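Local coordinates for protein glucanase (Clostridium thermocellum, PDB 5GXX) that probably hydrolyses internal beta-1,4-glucosidic bonds of cellulose, as a family 9 endoglucanase of the cellulosome, at residues A[6-16]-A[426-437]; A[146-157]-A[200-211]. The protein carries 1 engineered substitution. One frame throughout, in Å; residues are numbered along the deposited sequence.

How the contacts relate
Both contacts lie in the helical part of the chain, which corresponds to the family 9 catalytic module, their centres about 28 Å apart. Contact 1 ties helix 7-20 to the end of helix 412-429 and the chain leaving it, so a segment near the N-terminus meets one some 410 residues later. Contact 2 lies within the span of sequence bridged by contact 1 and pairs helix 142-158 with helix 198-212, nearly parallel. The two do not touch, their nearest atoms being about 15 Å apart. Contact 1 rests on hydrogen bonds between the side-chain amides of Asn6 and Gln12 and the backbone of 432-434, contact 2 on alanine and tryptophan packing, with Glu200 itself a calcium ligand.

Contact 1: residues A[6-16]-A[426-437]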
# COMPACT_ATOMS: atom_id res chain seq x y z
N ASN A 6 -45.61 -9.18 30.04
CA ASN A 6 -45.84 -10.52 29.54
C ASN A 6 -44.58 -11.34 29.77
O ASN A 6 -43.71 -11.39 28.90
CB ASN A 6 -46.23 -10.51 28.06
CG ASN A 6 -46.64 -11.88 27.56
OD1 ASN A 6 -46.40 -12.90 28.20
ND2 ASN A 6 -47.26 -11.90 26.38
N TYR A 7 -44.48 -11.92 30.96
CA TYR A 7 -43.32 -12.71 31.36
C TYR A 7 -43.15 -13.96 30.50
O TYR A 7 -42.02 -14.38 30.28
CB TYR A 7 -43.36 -13.11 32.84
CG TYR A 7 -43.44 -11.92 33.78
CD1 TYR A 7 -42.35 -11.07 33.95
CD2 TYR A 7 -44.60 -11.66 34.51
CE1 TYR A 7 -42.43 -9.98 34.82
CE2 TYR A 7 -44.69 -10.58 35.37
CZ TYR A 7 -43.61 -9.74 35.51
OH TYR A 7 -43.71 -8.68 36.38
N ALA A 8 -44.25 -14.52 29.99
CA ALA A 8 -44.15 -15.66 29.08
C ALA A 8 -43.43 -15.30 27.79
O ALA A 8 -42.62 -16.07 27.29
CB ALA A 8 -45.53 -16.24 28.76
N GLU A 9 -43.74 -14.13 27.24
CA GLU A 9 -43.06 -13.66 26.02
C GLU A 9 -41.60 -13.34 26.32
O GLU A 9 -40.71 -13.69 25.54
CB GLU A 9 -43.74 -12.44 25.40
CG GLU A 9 -43.09 -11.97 24.10
CD GLU A 9 -43.64 -10.65 23.63
OE1 GLU A 9 -44.87 -10.44 23.78
OE2 GLU A 9 -42.87 -9.81 23.11
N ALA A 10 -41.34 -12.69 27.45
CA ALA A 10 -39.95 -12.46 27.87
C ALA A 10 -39.17 -13.78 27.97
O ALA A 10 -38.03 -13.90 27.50
CB ALA A 10 -39.93 -11.73 29.19
N LEU A 11 -39.78 -14.77 28.60
CA LEU A 11 -39.15 -16.09 28.72
C LEU A 11 -38.88 -16.75 27.38
O LEU A 11 -37.77 -17.28 27.17
CB LEU A 11 -40.05 -17.00 29.56
CG LEU A 11 -39.56 -18.44 29.72
CD1 LEU A 11 -38.22 -18.45 30.45
CD2 LEU A 11 -40.62 -19.27 30.46
N GLN A 12 -39.88 -16.72 26.51
CA GLN A 12 -39.80 -17.24 25.15
C GLN A 12 -38.60 -16.64 24.42
O GLN A 12 -37.81 -17.36 23.80
CB GLN A 12 -41.11 -16.94 24.42
CG GLN A 12 -41.14 -17.24 22.93
CD GLN A 12 -42.42 -16.70 22.28
OE1 GLN A 12 -42.89 -15.61 22.64
NE2 GLN A 12 -42.98 -17.46 21.34
N LYS A 13 -38.44 -15.33 24.52
CA LYS A 13 -37.33 -14.65 23.86
C LYS A 13 -36.00 -14.94 24.53
O LYS A 13 -35.01 -15.18 23.85
CB LYS A 13 -37.63 -13.15 23.72
CG LYS A 13 -38.74 -12.95 22.70
CD LYS A 13 -39.23 -11.51 22.62
CE LYS A 13 -40.24 -11.42 21.47
NZ LYS A 13 -40.75 -10.03 21.30
N ALA A 14 -36.00 -14.93 25.86
CA ALA A 14 -34.79 -15.16 26.64
C ALA A 14 -34.17 -16.53 26.40
O ALA A 14 -32.95 -16.66 26.42
CB ALA A 14 -35.02 -14.89 28.14
N ILE A 15 -35.01 -17.51 26.08
CA ILE A 15 -34.54 -18.85 25.70
C ILE A 15 -33.97 -18.88 24.29
O ILE A 15 -32.92 -19.50 24.05
CB ILE A 15 -35.68 -19.88 25.84
CG1 ILE A 15 -36.12 -19.96 27.31
CG2 ILE A 15 -35.23 -21.27 25.35
CD1 ILE A 15 -37.49 -20.62 27.47
N TYR A 16 -34.70 -18.24 23.38
CA TYR A 16 -34.33 -18.15 21.96
C TYR A 16 -32.94 -17.55 21.82
O TYR A 16 -32.20 -17.93 20.91
CB TYR A 16 -35.38 -17.32 21.20
CG TYR A 16 -35.06 -16.97 19.76
CD1 TYR A 16 -34.37 -15.80 19.43
CD2 TYR A 16 -35.47 -17.80 18.72
CE1 TYR A 16 -34.12 -15.45 18.12
CE2 TYR A 16 -35.25 -17.46 17.38
CZ TYR A 16 -34.57 -16.28 17.10
OH TYR A 16 -34.31 -15.92 15.81
N THR A 426 -43.65 -16.16 35.14
CA THR A 426 -44.68 -16.64 34.23
C THR A 426 -45.49 -17.75 34.90
O THR A 426 -46.70 -17.85 34.68
CB THR A 426 -44.15 -17.06 32.85
OG1 THR A 426 -45.25 -17.22 31.95
CG2 THR A 426 -43.38 -18.36 32.92
N ALA A 427 -44.84 -18.55 35.75
CA ALA A 427 -45.57 -19.55 36.52
C ALA A 427 -46.70 -18.89 37.29
O ALA A 427 -47.83 -19.40 37.32
CB ALA A 427 -44.63 -20.27 37.47
N GLU A 428 -46.42 -17.74 37.90
CA GLU A 428 -47.45 -17.08 38.69
C GLU A 428 -48.46 -16.31 37.84
O GLU A 428 -49.68 -16.39 38.08
CB GLU A 428 -46.79 -16.13 39.68
CG GLU A 428 -47.78 -15.26 40.45
CD GLU A 428 -47.14 -14.53 41.62
OE1 GLU A 428 -45.91 -14.49 41.71
OE2 GLU A 428 -47.88 -13.95 42.44
N TYR A 429 -47.98 -15.57 36.85
CA TYR A 429 -48.84 -14.61 36.17
C TYR A 429 -49.36 -15.10 34.83
O TYR A 429 -50.24 -14.48 34.24
CB TYR A 429 -48.14 -13.26 36.01
CG TYR A 429 -47.88 -12.61 37.35
CD1 TYR A 429 -48.92 -12.03 38.07
CD2 TYR A 429 -46.62 -12.63 37.94
CE1 TYR A 429 -48.69 -11.44 39.30
CE2 TYR A 429 -46.37 -12.03 39.17
CZ TYR A 429 -47.42 -11.44 39.85
OH TYR A 429 -47.20 -10.86 41.09
N GLY A 430 -48.82 -16.22 34.36
CA GLY A 430 -49.21 -16.74 33.05
C GLY A 430 -48.61 -15.88 31.96
O GLY A 430 -47.42 -15.55 31.98
N GLY A 431 -49.46 -15.48 31.02
CA GLY A 431 -49.03 -14.75 29.84
C GLY A 431 -49.03 -15.76 28.70
O GLY A 431 -48.80 -16.96 28.92
N THR A 432 -49.28 -15.26 27.50
CA THR A 432 -49.28 -16.05 26.27
C THR A 432 -48.02 -15.74 25.45
O THR A 432 -47.70 -14.58 25.19
CB THR A 432 -50.53 -15.74 25.42
OG1 THR A 432 -51.70 -15.72 26.27
CG2 THR A 432 -50.72 -16.80 24.34
N PRO A 433 -47.30 -16.77 25.01
CA PRO A 433 -46.14 -16.48 24.15
C PRO A 433 -46.58 -15.98 22.76
O PRO A 433 -47.74 -16.17 22.39
CB PRO A 433 -45.44 -17.83 24.06
CG PRO A 433 -46.56 -18.83 24.20
CD PRO A 433 -47.47 -18.22 25.23
N LEU A 434 -45.69 -15.32 22.02
CA LEU A 434 -45.97 -14.89 20.64
C LEU A 434 -46.16 -16.06 19.69
O LEU A 434 -45.28 -16.90 19.55
CB LEU A 434 -44.83 -14.04 20.09
CG LEU A 434 -44.57 -12.62 20.59
CD1 LEU A 434 -43.70 -11.94 19.54
CD2 LEU A 434 -45.90 -11.91 20.78
N ALA A 435 -47.29 -16.09 18.99
CA ALA A 435 -47.63 -17.22 18.12
C ALA A 435 -46.70 -17.44 16.94
O ALA A 435 -46.38 -18.58 16.59
CB ALA A 435 -49.09 -17.12 17.63
N ASN A 436 -46.27 -16.37 16.28
CA ASN A 436 -45.58 -16.60 15.02
C ASN A 436 -44.08 -16.34 15.16
O ASN A 436 -43.45 -15.73 14.29
CB ASN A 436 -46.24 -15.79 13.88
CG ASN A 436 -47.77 -15.95 13.82
OD1 ASN A 436 -48.30 -17.04 13.60
ND2 ASN A 436 -48.48 -14.83 14.00
N PHE A 437 -43.49 -16.81 16.25
CA PHE A 437 -42.18 -16.32 16.66
C PHE A 437 -41.05 -17.28 16.27
O PHE A 437 -41.16 -18.50 16.47
CB PHE A 437 -42.17 -15.99 18.17
CG PHE A 437 -40.80 -15.64 18.68
CD1 PHE A 437 -40.29 -14.37 18.54
CD2 PHE A 437 -39.99 -16.64 19.21
CE1 PHE A 437 -38.99 -14.06 18.98
CE2 PHE A 437 -38.69 -16.36 19.61
CZ PHE A 437 -38.19 -15.08 19.50
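Gln12 grips the backbone of Leu434 with both ends of its amide. OE1 of Gln12 accepts from Leu434 N at 2.9 Å, while Gln12 NE2 donates to Leu434 O at 3.0 Å; this second bond lies on a carbonyl lone pair and nearly in the amide plane, so the pair fixes the amide's rotation. CG of Gln12 stands opposite the backbone N (chi1 172°), and the extended chain carries the amide across the Leu434 side chain at about a right angle. Phe437 turns an edge to the face of Tyr16, with ring planes 68° apart and Phe437 CE2 3.6 Å from Tyr16 CD2. Leu434 lies over the Glu9-Lys13 salt bridge, its CD2 3.5 Å from Glu9 OE1; Lys13 NZ also donates a hydrogen bond to Gly352 O. Asn6 is the N-cap: its OD1 accepts from Glu9 N, the donor above the carbonyl plane, and its ND2 donates to Thr432 O at 3.0 Å, almost straight (167°). Ala8 CB fits against Thr426 OG1, which donates a hydrogen bond to Gly430 O. Helix 7-20 thus has the chain leaving helix 412-429 along one flank, that helix against Leu11 and Ala14, helix 85-101 against Ile15, and helix 322-340 against Tyr7.

Contact 2: residues A[146-157]-A[200-211]; sequences GQMAAALAVGSI and ELLWASTWLYLA. With CA (calcium ion), chain C.
Glu200 OE2 has two partners: it binds the calcium ion at 2.3 Å and accepts from a water that in turn accepts from Gln147 NE2, so the metal ligand is linked through solvent to the facing helix. Glu200 OE1 also binds the calcium ion, at 2.6 Å, making the carboxylate bidentate. The other end of the glutamine amide, Gln147 OE1, takes the indole N-H of Trp203 at 2.9 Å from NE1. Gln147 OE1 meets the indole at its edge and near its plane, but the bond is bent (142°), with the amide and indole planes 47° apart. Gln147 reaches this position because its chain bends at the second torsion, bringing the amide back toward helix 200-211.

Small residues let the backbones approach: CA atoms of Ala150 and Ala204 are 4.1 Å apart. For segments 146-157 and 200-211 the axes come within 8.0 Å, running at 20° to each other. Ala150 CB presses on Trp203 CD1 at 3.3 Å. Further along, Trp207 is a knob in the hole formed by Ala150, Ala153, Val154 and Ile157. Val154 CG2 lies over the six-membered ring in a CH-pi contact, 3.6 Å from its centroid, whereas Ile157 CD1 comes to the ring edge. Trp70 and Tyr73 of helix 58-75 add edge-to-face contacts to Trp207.

Ser195, Gly196, Asp199, Asp246 and a second water complete the calcium site. Close, almost parallel helix pairing of this kind is consistent with the (alpha/alpha)6 barrel of family 9 glycoside hydrolases, here with a calcium ion bound at the start of helix 198-212.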
# COMPACT_ATOMS: atom_id res chain seq x y z
N GLY A 146 -15.36 -28.39 38.01
CA GLY A 146 -16.40 -28.51 39.02
C GLY A 146 -17.71 -27.92 38.52
O GLY A 146 -18.79 -28.46 38.77
N GLN A 147 -17.61 -26.81 37.80
CA GLN A 147 -18.80 -26.19 37.20
C GLN A 147 -19.40 -27.07 36.11
O GLN A 147 -20.63 -27.23 36.03
CB GLN A 147 -18.52 -24.77 36.70
CG GLN A 147 -19.76 -23.96 36.28
CD GLN A 147 -20.76 -23.75 37.40
OE1 GLN A 147 -21.91 -24.18 37.29
NE2 GLN A 147 -20.34 -23.10 38.48
N MET A 148 -18.55 -27.70 35.30
CA MET A 148 -19.04 -28.62 34.28
C MET A 148 -19.76 -29.79 34.96
O MET A 148 -20.81 -30.23 34.50
CB MET A 148 -17.90 -29.11 33.38
CG MET A 148 -17.24 -28.01 32.55
SD MET A 148 -15.66 -28.50 31.80
CE MET A 148 -16.16 -29.84 30.71
N ALA A 149 -19.21 -30.26 36.08
CA ALA A 149 -19.85 -31.33 36.84
C ALA A 149 -21.23 -30.92 37.35
O ALA A 149 -22.18 -31.69 37.25
CB ALA A 149 -18.99 -31.73 38.02
N ALA A 150 -21.32 -29.71 37.90
CA ALA A 150 -22.56 -29.21 38.47
C ALA A 150 -23.65 -29.12 37.40
O ALA A 150 -24.79 -29.53 37.62
CB ALA A 150 -22.34 -27.84 39.10
N ALA A 151 -23.28 -28.59 36.23
CA ALA A 151 -24.22 -28.44 35.12
C ALA A 151 -24.77 -29.79 34.70
O ALA A 151 -25.97 -29.97 34.50
CB ALA A 151 -23.54 -27.76 33.95
N LEU A 152 -23.87 -30.76 34.62
CA LEU A 152 -24.29 -32.11 34.26
C LEU A 152 -25.09 -32.81 35.36
O LEU A 152 -25.99 -33.61 35.08
CB LEU A 152 -23.08 -32.94 33.81
CG LEU A 152 -22.51 -32.50 32.46
CD1 LEU A 152 -21.07 -32.97 32.28
CD2 LEU A 152 -23.38 -32.96 31.29
N ALA A 153 -24.81 -32.48 36.62
CA ALA A 153 -25.56 -33.07 37.72
C ALA A 153 -27.01 -32.58 37.69
O ALA A 153 -27.95 -33.37 37.64
CB ALA A 153 -24.91 -32.75 39.05
N VAL A 154 -27.21 -31.27 37.73
CA VAL A 154 -28.59 -30.79 37.60
C VAL A 154 -29.26 -31.20 36.28
O VAL A 154 -30.43 -31.59 36.26
CB VAL A 154 -28.71 -29.29 37.90
CG1 VAL A 154 -27.91 -28.42 36.91
CG2 VAL A 154 -30.18 -28.89 37.96
N GLY A 155 -28.52 -31.15 35.17
CA GLY A 155 -29.07 -31.58 33.88
C GLY A 155 -29.58 -33.01 33.89
O GLY A 155 -30.62 -33.31 33.30
N SER A 156 -28.82 -33.87 34.57
CA SER A 156 -29.18 -35.29 34.67
C SER A 156 -30.51 -35.47 35.39
O SER A 156 -31.27 -36.37 35.04
CB SER A 156 -28.06 -36.08 35.37
OG SER A 156 -28.14 -36.03 36.79
N ILE A 157 -30.82 -34.61 36.36
CA ILE A 157 -32.12 -34.66 37.03
C ILE A 157 -33.23 -34.18 36.10
O ILE A 157 -34.21 -34.89 35.84
CB ILE A 157 -32.17 -33.76 38.29
CG1 ILE A 157 -31.03 -34.12 39.24
CG2 ILE A 157 -33.54 -33.78 38.97
CD1 ILE A 157 -30.91 -33.19 40.45
N GLU A 200 -17.05 -23.97 43.65
CA GLU A 200 -17.49 -24.91 42.62
C GLU A 200 -17.62 -26.33 43.17
O GLU A 200 -18.53 -27.07 42.80
CB GLU A 200 -16.54 -24.94 41.41
CG GLU A 200 -16.56 -23.72 40.50
CD GLU A 200 -15.83 -22.53 41.06
OE1 GLU A 200 -15.15 -22.69 42.11
OE2 GLU A 200 -15.93 -21.43 40.46
N LEU A 201 -16.70 -26.73 44.04
CA LEU A 201 -16.82 -28.07 44.63
C LEU A 201 -18.07 -28.18 45.49
O LEU A 201 -18.75 -29.21 45.45
CB LEU A 201 -15.58 -28.50 45.41
CG LEU A 201 -14.28 -28.61 44.61
CD1 LEU A 201 -13.15 -28.97 45.60
CD2 LEU A 201 -14.41 -29.67 43.51
N LEU A 202 -18.35 -27.14 46.27
CA LEU A 202 -19.61 -27.05 47.01
C LEU A 202 -20.85 -27.18 46.13
O LEU A 202 -21.75 -27.96 46.42
CB LEU A 202 -19.69 -25.71 47.75
CG LEU A 202 -20.99 -25.43 48.51
CD1 LEU A 202 -21.28 -26.48 49.58
CD2 LEU A 202 -20.90 -24.03 49.12
N TRP A 203 -20.89 -26.37 45.08
CA TRP A 203 -22.01 -26.31 44.13
C TRP A 203 -22.19 -27.66 43.46
O TRP A 203 -23.30 -28.19 43.42
CB TRP A 203 -21.69 -25.20 43.13
CG TRP A 203 -22.57 -24.90 41.95
CD1 TRP A 203 -22.19 -24.95 40.66
CD2 TRP A 203 -23.92 -24.38 41.96
NE1 TRP A 203 -23.21 -24.52 39.82
CE2 TRP A 203 -24.28 -24.16 40.60
CE3 TRP A 203 -24.84 -24.06 42.96
CZ2 TRP A 203 -25.53 -23.67 40.22
CZ3 TRP A 203 -26.09 -23.59 42.57
CH2 TRP A 203 -26.41 -23.39 41.23
N ALA A 204 -21.10 -28.25 42.98
CA ALA A 204 -21.21 -29.52 42.29
C ALA A 204 -21.63 -30.66 43.22
O ALA A 204 -22.53 -31.44 42.88
CB ALA A 204 -19.90 -29.84 41.59
N SER A 205 -21.00 -30.76 44.39
CA SER A 205 -21.36 -31.81 45.35
C SER A 205 -22.81 -31.67 45.82
O SER A 205 -23.50 -32.68 46.01
CB SER A 205 -20.37 -31.90 46.54
OG SER A 205 -20.27 -30.68 47.25
N THR A 206 -23.29 -30.44 45.99
CA THR A 206 -24.66 -30.19 46.41
C THR A 206 -25.63 -30.71 45.36
O THR A 206 -26.58 -31.42 45.68
CB THR A 206 -24.90 -28.69 46.69
OG1 THR A 206 -24.07 -28.30 47.78
CG2 THR A 206 -26.36 -28.39 47.02
N TRP A 207 -25.40 -30.36 44.09
CA TRP A 207 -26.21 -30.89 43.00
C TRP A 207 -26.13 -32.42 42.87
O TRP A 207 -27.13 -33.05 42.54
CB TRP A 207 -25.88 -30.21 41.67
CG TRP A 207 -26.59 -28.88 41.53
CD1 TRP A 207 -26.01 -27.64 41.45
CD2 TRP A 207 -28.01 -28.67 41.48
NE1 TRP A 207 -26.99 -26.67 41.35
CE2 TRP A 207 -28.22 -27.27 41.37
CE3 TRP A 207 -29.12 -29.52 41.52
CZ2 TRP A 207 -29.50 -26.70 41.30
CZ3 TRP A 207 -30.40 -28.95 41.45
CH2 TRP A 207 -30.57 -27.56 41.34
N LEU A 208 -24.95 -33.00 43.11
CA LEU A 208 -24.82 -34.46 43.14
C LEU A 208 -25.61 -35.11 44.28
O LEU A 208 -26.19 -36.18 44.09
CB LEU A 208 -23.35 -34.88 43.14
CG LEU A 208 -22.65 -34.78 41.78
CD1 LEU A 208 -21.14 -34.80 41.89
CD2 LEU A 208 -23.16 -35.82 40.77
N TYR A 209 -25.67 -34.46 45.44
CA TYR A 209 -26.54 -34.91 46.51
C TYR A 209 -27.99 -34.88 46.05
O TYR A 209 -28.74 -35.84 46.23
CB TYR A 209 -26.39 -34.05 47.76
CG TYR A 209 -27.17 -34.59 48.95
CD1 TYR A 209 -26.96 -35.90 49.36
CD2 TYR A 209 -28.12 -33.83 49.64
CE1 TYR A 209 -27.65 -36.44 50.44
CE2 TYR A 209 -28.83 -34.38 50.72
CZ TYR A 209 -28.59 -35.68 51.11
OH TYR A 209 -29.24 -36.26 52.18
N LEU A 210 -28.38 -33.75 45.45
CA LEU A 210 -29.76 -33.63 45.01
C LEU A 210 -30.07 -34.61 43.87
O LEU A 210 -31.23 -34.99 43.68
CB LEU A 210 -30.08 -32.18 44.63
CG LEU A 210 -30.10 -31.10 45.72
CD1 LEU A 210 -30.45 -29.77 45.05
CD2 LEU A 210 -31.09 -31.44 46.83
N ALA A 211 -29.05 -35.01 43.13
CA ALA A 211 -29.25 -35.98 42.06
C ALA A 211 -29.33 -37.42 42.56
O ALA A 211 -30.21 -38.16 42.12
CB ALA A 211 -28.19 -35.83 40.95
CA CA C . -15.07 -20.10 42.17
O HOH W 1 -18.29 -21.18 39.23
O HOH W 2 -13.67 -19.25 40.60